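Acyl-CoA hydrolase (Bacillus cereus, PDB 1Y7U) probably hydrolyses the thioester of long-chain fatty acyl-CoAs, and binds coenzyme A and calcium. Local coordinates at residues A[20-25]-A[47-52]. Residues are numbered along the deposited sequence; the frame is centred on the assembly and turned at random.
Sequences VFKTSR and DMVASI
In the hotdog fold of this acyl-CoA hydrolase, Val20 on strand 20-25, the outermost of its sheet within this chain, packs against Val49 and Ile52 of the central helix 39-58, which the antiparallel sheet wraps. The two short segments run roughly antiparallel, their directions 152° apart and their axes 8.5 Å from each other at closest approach. Val20 straddles the helix surface with both methyls. Its CG1, placed anti to the backbone N (chi1 173°), lies 3.3 Å from CG2 of Val49, the two valine side chains passing each other in opposite directions. The other branch, CG2, reaches one helical turn onward and sits 3.6 Å from CG2 of Ile52, crossing that side chain at roughly a right angle. Val20 also closes on the Val49 carbonyl oxygen, its CB 3.9 Å from Val49 O, an atom that receives a weak hydrogen bond from Ser86 on the adjoining strand 81-91.

Two residues along the strand, Lys22 adds its CB, 3.9 Å from CG2 of Val49, so that this one methyl meets both strand residues. From there the lysine chain runs out extended, and its NZ forms a salt bridge with Glu45, an earlier residue of the same helix; a charged link thus flanks the apolar packing. Next to Val49 on the helix, Ala50 points away from strand 20-25 and packs on strands 95-105 and 112-125. Backbone hydrogen bonds tie Thr23 to a second subunit, whose Val20 packs on the Thr23 side chain. A central helix cradled by a curved antiparallel sheet, with buried aliphatic side chains between them, is the hallmark of the hotdog fold.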
ATOM      1  N   VAL A  20      -9.657  21.052  -7.725  1.00 30.32           N
ATOM      2  CA  VAL A  20      -8.597  20.060  -7.541  1.00 28.61           C
ATOM      3  C   VAL A  20      -8.650  19.002  -8.646  1.00 31.52           C
ATOM      4  O   VAL A  20      -9.687  18.370  -8.857  1.00 33.14           O
ATOM      5  CB  VAL A  20      -8.745  19.330  -6.190  1.00 27.08           C
ATOM      6  CG1 VAL A  20      -7.755  18.194  -6.107  1.00 26.93           C
ATOM      7  CG2 VAL A  20      -8.521  20.287  -5.045  1.00 26.82           C
ATOM      8  N   PHE A  21      -7.543  18.808  -9.357  1.00 32.14           N
ATOM      9  CA  PHE A  21      -7.511  17.802 -10.409  1.00 32.65           C
ATOM     10  C   PHE A  21      -6.615  16.643 -10.030  1.00 32.03           C
ATOM     11  O   PHE A  21      -5.580  16.824  -9.392  1.00 34.28           O
ATOM     12  CB  PHE A  21      -6.967  18.362 -11.720  1.00 36.01           C
ATOM     13  CG  PHE A  21      -7.859  19.346 -12.385  1.00 42.13           C
ATOM     14  CD1 PHE A  21      -7.710  20.705 -12.147  1.00 44.70           C
ATOM     15  CD2 PHE A  21      -8.835  18.921 -13.275  1.00 45.16           C
ATOM     16  CE1 PHE A  21      -8.520  21.629 -12.786  1.00 45.88           C
ATOM     17  CE2 PHE A  21      -9.656  19.837 -13.924  1.00 46.02           C
ATOM     18  CZ  PHE A  21      -9.497  21.193 -13.679  1.00 47.07           C
ATOM     19  N   LYS A  22      -7.007  15.449 -10.449  1.00 29.34           N
ATOM     20  CA  LYS A  22      -6.201  14.276 -10.195  1.00 27.92           C
ATOM     21  C   LYS A  22      -6.492  13.218 -11.225  1.00 28.33           C
ATOM     22  O   LYS A  22      -7.608  12.722 -11.298  1.00 29.76           O
ATOM     23  CB  LYS A  22      -6.491  13.700  -8.821  1.00 29.24           C
ATOM     24  CG  LYS A  22      -5.620  12.509  -8.470  1.00 26.13           C
ATOM     25  CD  LYS A  22      -6.171  11.847  -7.236  1.00 31.15           C
ATOM     26  CE  LYS A  22      -5.181  10.909  -6.594  1.00 34.49           C
ATOM     27  NZ  LYS A  22      -5.786  10.348  -5.356  1.00 34.76           N
ATOM     28  N   THR A  23      -5.508  12.879 -12.040  1.00 26.94           N
ATOM     29  CA  THR A  23      -5.720  11.826 -13.011  1.00 28.45           C
ATOM     30  C   THR A  23      -4.764  10.686 -12.660  1.00 29.42           C
ATOM     31  O   THR A  23      -3.585  10.908 -12.382  1.00 30.80           O
ATOM     32  CB  THR A  23      -5.531  12.333 -14.467  1.00 29.75           C
ATOM     33  OG1 THR A  23      -4.848  11.342 -15.243  1.00 30.38           O
ATOM     34  CG2 THR A  23      -4.777  13.642 -14.485  1.00 33.26           C
ATOM     35  N   SER A  24      -5.295   9.466 -12.627  1.00 29.97           N
ATOM     36  CA  SER A  24      -4.510   8.298 -12.279  1.00 29.62           C
ATOM     37  C   SER A  24      -4.633   7.176 -13.277  1.00 29.39           C
ATOM     38  O   SER A  24      -5.495   7.179 -14.151  1.00 29.08           O
ATOM     39  CB  SER A  24      -4.929   7.762 -10.912  1.00 30.93           C
ATOM     40  OG  SER A  24      -4.642   8.695  -9.889  1.00 40.87           O
ATOM     41  N   ARG A  25      -3.748   6.205 -13.111  1.00 30.83           N
ATOM     42  CA  ARG A  25      -3.705   5.014 -13.933  1.00 30.98           C
ATOM     43  C   ARG A  25      -4.619   4.022 -13.207  1.00 29.56           C
ATOM     44  O   ARG A  25      -4.912   4.198 -12.027  1.00 29.99           O
ATOM     45  CB  ARG A  25      -2.264   4.496 -13.968  1.00 33.28           C
ATOM     46  CG  ARG A  25      -1.843   3.855 -15.259  1.00 37.81           C
ATOM     47  CD  ARG A  25      -0.351   3.596 -15.266  1.00 42.50           C
ATOM     48  NE  ARG A  25       0.051   2.898 -16.481  1.00 48.15           N
ATOM     49  CZ  ARG A  25      -0.120   1.593 -16.692  1.00 50.03           C
ATOM     50  NH1 ARG A  25      -0.682   0.817 -15.765  1.00 49.35           N
ATOM     51  NH2 ARG A  25       0.253   1.066 -17.849  1.00 52.95           N
ATOM     52  N   ASP A  47     -13.798  11.289  -2.244  1.00 29.20           N
ATOM     53  CA  ASP A  47     -13.700  11.915  -0.933  1.00 28.91           C
ATOM     54  C   ASP A  47     -12.331  12.569  -0.741  1.00 28.75           C
ATOM     55  O   ASP A  47     -12.229  13.688  -0.240  1.00 28.05           O
ATOM     56  CB  ASP A  47     -13.940  10.860   0.160  1.00 28.58           C
ATOM     57  CG  ASP A  47     -13.721  11.400   1.566  1.00 30.04           C
ATOM     58  OD1 ASP A  47     -14.477  12.300   1.986  1.00 31.47           O
ATOM     59  OD2 ASP A  47     -12.792  10.923   2.258  1.00 32.38           O
HETATM   60  N   MSE A  48     -11.285  11.872  -1.162  1.00 29.22           N
HETATM   61  CA  MSE A  48      -9.926  12.362  -1.004  1.00 30.28           C
HETATM   62  C   MSE A  48      -9.695  13.687  -1.690  1.00 29.17           C
HETATM   63  O   MSE A  48      -9.294  14.675  -1.070  1.00 28.95           O
HETATM   64  CB  MSE A  48      -8.938  11.335  -1.551  1.00 35.49           C
HETATM   65  CG  MSE A  48      -7.477  11.727  -1.387  1.00 44.27           C
HETATM   66 SE   MSE A  48      -6.942  12.000   0.460  1.00 54.96          SE
HETATM   67  CE  MSE A  48      -6.829  13.912   0.414  1.00 51.44           C
ATOM     68  N   VAL A  49      -9.948  13.698  -2.985  1.00 28.11           N
ATOM     69  CA  VAL A  49      -9.755  14.875  -3.793  1.00 26.45           C
ATOM     70  C   VAL A  49     -10.680  16.009  -3.314  1.00 26.60           C
ATOM     71  O   VAL A  49     -10.339  17.188  -3.400  1.00 26.74           O
ATOM     72  CB  VAL A  49      -9.997  14.494  -5.266  1.00 25.26           C
ATOM     73  CG1 VAL A  49     -11.393  14.880  -5.701  1.00 24.43           C
ATOM     74  CG2 VAL A  49      -8.925  15.098  -6.134  1.00 25.33           C
ATOM     75  N   ALA A  50     -11.839  15.641  -2.782  1.00 26.69           N
ATOM     76  CA  ALA A  50     -12.803  16.612  -2.276  1.00 25.22           C
ATOM     77  C   ALA A  50     -12.372  17.209  -0.934  1.00 26.59           C
ATOM     78  O   ALA A  50     -12.630  18.378  -0.651  1.00 27.06           O
ATOM     79  CB  ALA A  50     -14.145  15.953  -2.124  1.00 22.70           C
ATOM     80  N   SER A  51     -11.739  16.395  -0.096  1.00 25.90           N
ATOM     81  CA  SER A  51     -11.274  16.870   1.194  1.00 25.54           C
ATOM     82  C   SER A  51     -10.198  17.923   0.955  1.00 26.47           C
ATOM     83  O   SER A  51     -10.003  18.821   1.774  1.00 26.59           O
ATOM     84  CB  SER A  51     -10.694  15.719   2.019  1.00 25.19           C
ATOM     85  OG  SER A  51      -9.369  15.401   1.627  1.00 21.08           O
ATOM     86  N   ILE A  52      -9.493  17.809  -0.165  1.00 25.54           N
ATOM     87  CA  ILE A  52      -8.456  18.777  -0.486  1.00 25.66           C
ATOM     88  C   ILE A  52      -9.135  20.080  -0.882  1.00 26.87           C
ATOM     89  O   ILE A  52      -8.701  21.154  -0.478  1.00 27.83           O
ATOM     90  CB  ILE A  52      -7.550  18.285  -1.636  1.00 26.41           C
ATOM     91  CG1 ILE A  52      -6.737  17.072  -1.169  1.00 25.49           C
ATOM     92  CG2 ILE A  52      -6.617  19.401  -2.085  1.00 25.49           C
ATOM     93  CD1 ILE A  52      -5.876  16.457  -2.239  1.00 22.43           C
TER